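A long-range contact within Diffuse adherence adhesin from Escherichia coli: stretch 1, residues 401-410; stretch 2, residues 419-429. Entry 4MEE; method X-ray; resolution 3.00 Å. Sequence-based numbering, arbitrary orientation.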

# COMPACT_ATOMS: atom_id res chain seq x y z
N ASN A 401 10.08 4.21 8.18
CA ASN A 401 8.76 4.52 8.73
C ASN A 401 8.33 3.60 9.87
O ASN A 401 8.77 2.46 9.97
CB ASN A 401 7.70 4.45 7.62
CG ASN A 401 7.77 5.63 6.66
OD1 ASN A 401 7.87 6.78 7.08
ND2 ASN A 401 7.69 5.34 5.37
N TRP A 402 7.46 4.14 10.72
CA TRP A 402 6.80 3.35 11.76
C TRP A 402 5.32 3.20 11.41
O TRP A 402 4.59 4.18 11.28
CB TRP A 402 7.00 3.99 13.14
CG TRP A 402 6.11 3.43 14.22
CD1 TRP A 402 5.86 2.12 14.49
CD2 TRP A 402 5.38 4.19 15.20
NE1 TRP A 402 5.00 2.00 15.56
CE2 TRP A 402 4.69 3.26 16.02
CE3 TRP A 402 5.23 5.56 15.46
CZ2 TRP A 402 3.87 3.66 17.08
CZ3 TRP A 402 4.41 5.95 16.51
CH2 TRP A 402 3.74 5.00 17.31
N ILE A 403 4.89 1.96 11.24
CA ILE A 403 3.50 1.68 10.90
C ILE A 403 2.76 1.24 12.14
O ILE A 403 3.20 0.33 12.85
CB ILE A 403 3.40 0.58 9.83
CG1 ILE A 403 4.07 1.03 8.54
CG2 ILE A 403 1.94 0.21 9.59
CD1 ILE A 403 4.51 -0.11 7.66
N HIS A 404 1.64 1.89 12.40
CA HIS A 404 0.77 1.53 13.50
C HIS A 404 -0.59 1.24 12.91
O HIS A 404 -1.03 1.94 12.01
CB HIS A 404 0.67 2.70 14.48
CG HIS A 404 -0.28 2.46 15.61
ND1 HIS A 404 -0.03 1.54 16.61
CD2 HIS A 404 -1.48 3.02 15.91
CE1 HIS A 404 -1.03 1.55 17.47
NE2 HIS A 404 -1.92 2.44 17.07
N ASN A 405 -1.26 0.20 13.40
CA ASN A 405 -2.62 -0.08 13.00
C ASN A 405 -3.56 -0.07 14.18
O ASN A 405 -3.26 -0.64 15.23
CB ASN A 405 -2.71 -1.43 12.30
CG ASN A 405 -2.03 -1.43 10.96
OD1 ASN A 405 -2.53 -0.84 10.00
ND2 ASN A 405 -0.88 -2.09 10.87
N THR A 406 -4.71 0.58 13.99
CA THR A 406 -5.73 0.63 15.03
C THR A 406 -6.43 -0.71 15.24
O THR A 406 -6.74 -1.08 16.38
CB THR A 406 -6.74 1.76 14.75
OG1 THR A 406 -6.05 3.01 14.81
CG2 THR A 406 -7.84 1.77 15.78
N HIS A 407 -6.66 -1.46 14.16
CA HIS A 407 -7.20 -2.82 14.28
C HIS A 407 -6.19 -3.83 13.76
O HIS A 407 -5.16 -3.47 13.20
CB HIS A 407 -8.47 -2.98 13.45
CG HIS A 407 -9.57 -2.02 13.81
ND1 HIS A 407 -9.37 -0.66 13.88
CD2 HIS A 407 -10.87 -2.23 14.09
CE1 HIS A 407 -10.51 -0.07 14.20
NE2 HIS A 407 -11.44 -1.00 14.34
N GLU A 408 -6.50 -5.10 13.93
CA GLU A 408 -5.73 -6.14 13.25
C GLU A 408 -6.70 -7.02 12.48
O GLU A 408 -7.74 -7.42 13.00
CB GLU A 408 -4.79 -6.88 14.23
CG GLU A 408 -5.27 -8.21 14.82
CD GLU A 408 -4.50 -8.60 16.07
OE1 GLU A 408 -4.03 -9.75 16.15
OE2 GLU A 408 -4.36 -7.76 16.98
N PHE A 409 -6.38 -7.27 11.21
CA PHE A 409 -7.31 -7.94 10.31
C PHE A 409 -7.50 -9.41 10.64
O PHE A 409 -6.56 -10.10 11.04
CB PHE A 409 -6.90 -7.73 8.86
CG PHE A 409 -7.21 -6.35 8.35
CD1 PHE A 409 -8.49 -5.82 8.48
CD2 PHE A 409 -6.23 -5.56 7.76
CE1 PHE A 409 -8.80 -4.55 8.02
CE2 PHE A 409 -6.52 -4.29 7.29
CZ PHE A 409 -7.81 -3.79 7.43
N GLY A 410 -8.73 -9.88 10.49
CA GLY A 410 -9.07 -11.22 10.91
C GLY A 410 -10.41 -11.73 10.44
O GLY A 410 -10.95 -11.27 9.44
N LEU A 419 -10.42 -15.13 14.85
CA LEU A 419 -9.00 -15.36 14.62
C LEU A 419 -8.45 -14.12 13.93
O LEU A 419 -9.09 -13.57 13.03
CB LEU A 419 -8.77 -16.62 13.77
CG LEU A 419 -9.16 -17.97 14.39
CD1 LEU A 419 -9.05 -19.10 13.37
CD2 LEU A 419 -8.33 -18.30 15.63
N LEU A 420 -7.27 -13.68 14.36
CA LEU A 420 -6.70 -12.44 13.86
C LEU A 420 -5.25 -12.62 13.40
O LEU A 420 -4.59 -13.59 13.76
CB LEU A 420 -6.81 -11.33 14.92
CG LEU A 420 -8.14 -11.15 15.67
CD1 LEU A 420 -7.97 -10.27 16.91
CD2 LEU A 420 -9.24 -10.61 14.78
N SER A 421 -4.77 -11.69 12.58
CA SER A 421 -3.44 -11.77 12.02
C SER A 421 -2.77 -10.43 12.27
O SER A 421 -2.96 -9.48 11.51
CB SER A 421 -3.53 -12.02 10.53
OG SER A 421 -4.16 -10.91 9.91
N GLY A 422 -1.98 -10.37 13.34
CA GLY A 422 -1.64 -9.10 13.96
C GLY A 422 -0.29 -8.46 13.69
O GLY A 422 0.76 -8.99 14.04
N SER A 423 -0.35 -7.29 13.08
CA SER A 423 0.82 -6.48 12.89
C SER A 423 0.37 -5.10 13.28
O SER A 423 0.24 -4.21 12.44
CB SER A 423 1.25 -6.55 11.44
OG SER A 423 0.87 -7.81 10.92
N ARG A 424 0.08 -4.94 14.56
CA ARG A 424 -0.38 -3.68 15.09
C ARG A 424 0.73 -2.65 14.90
O ARG A 424 0.47 -1.50 14.58
CB ARG A 424 -0.72 -3.80 16.57
CG ARG A 424 -1.77 -4.85 16.89
CD ARG A 424 -2.40 -4.63 18.26
NE ARG A 424 -3.59 -3.78 18.20
CZ ARG A 424 -4.81 -4.22 17.94
NH1 ARG A 424 -5.02 -5.51 17.71
NH2 ARG A 424 -5.83 -3.38 17.90
N ASN A 425 1.96 -3.10 15.07
CA ASN A 425 3.11 -2.24 14.91
C ASN A 425 4.09 -2.89 13.98
O ASN A 425 4.40 -4.06 14.13
CB ASN A 425 3.76 -1.98 16.26
CG ASN A 425 2.91 -1.10 17.15
OD1 ASN A 425 2.92 0.13 17.01
ND2 ASN A 425 2.17 -1.71 18.06
N GLN A 426 4.58 -2.12 13.01
CA GLN A 426 5.52 -2.63 12.03
C GLN A 426 6.60 -1.61 11.75
O GLN A 426 6.38 -0.42 11.93
CB GLN A 426 4.81 -2.97 10.73
CG GLN A 426 4.04 -4.27 10.76
CD GLN A 426 3.34 -4.55 9.45
OE1 GLN A 426 2.56 -3.72 8.96
NE2 GLN A 426 3.60 -5.72 8.88
N GLY A 427 7.75 -2.09 11.29
CA GLY A 427 8.83 -1.21 10.83
C GLY A 427 8.98 -1.27 9.32
O GLY A 427 8.97 -2.35 8.73
N GLU A 428 9.12 -0.12 8.67
CA GLU A 428 9.20 -0.12 7.23
C GLU A 428 10.46 0.57 6.74
O GLU A 428 10.84 1.61 7.26
CB GLU A 428 7.96 0.54 6.65
CG GLU A 428 7.92 0.62 5.13
CD GLU A 428 6.89 1.62 4.65
OE1 GLU A 428 6.69 2.63 5.36
OE2 GLU A 428 6.29 1.40 3.59
N ILE A 429 11.10 -0.02 5.74
CA ILE A 429 12.28 0.58 5.14
C ILE A 429 12.15 0.59 3.63
O ILE A 429 11.98 -0.46 3.01
CB ILE A 429 13.56 -0.18 5.52
CG1 ILE A 429 14.77 0.47 4.86
CG2 ILE A 429 13.46 -1.63 5.10
CD1 ILE A 429 15.45 1.51 5.71

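Residues 401-405 and 425-429 pair as antiparallel strands, their axes 4.7 Å apart at closest approach; beyond them the chain loosens into loops and meets again near G410, and the whole contact buries 947 Å². N401 opens the ladder with a reciprocal backbone pair, N401 N to E428 O and E428 N to N401 O, both 2.9 Å. Its buried side chain repeats the pairing: amide ND2 donates to E428 OE1 (2.9 Å), so the carboxylate is not left unsatisfied in the interior. W402 turns to the other face, on the surface, where its t rotamer lets NE1 reach N425 OD1 (3.2 Å). I403 forms the next reciprocal pair, I403 N to Q426 O at 2.9 Å and Q426 N to I403 O at 2.8 Å. Its side chain, on the face shared with N401, Q426 and E428, is buried against the aliphatic parts of its neighbours, with I403 CD1 3.7 Å from E428 CB. H404 returns to the W402 face; H404 ND1 donates to N425 OD1 (3.3 Å), so one asparagine oxygen, near the plane of both rings at their edges, serves two donors. N405 closes the strand through N405 N to R424 O (2.7 Å), while its buried side-chain amide holds the loop, N405 ND2 to S423 O (2.9 Å). T406 and H407 direct their CA-to-CB bonds away, yet the R424 side chain extends to this turn, placing NH2 2.9 Å from T406 O. E408 points toward stretch 2 and makes a very short salt bridge, E408 OE2 to R424 NH1 (2.5 Å); E408 OE1 lies 3.3 Å from G422 CA, where a CB on the glycine would clash. F409 contributes its carbonyl: F409 O accepts from both S421 N and S421 OG, each 2.8 Å. At G410, CA packs 3.2 Å from L419 O, and a CB would strike that oxygen and L420 CD2.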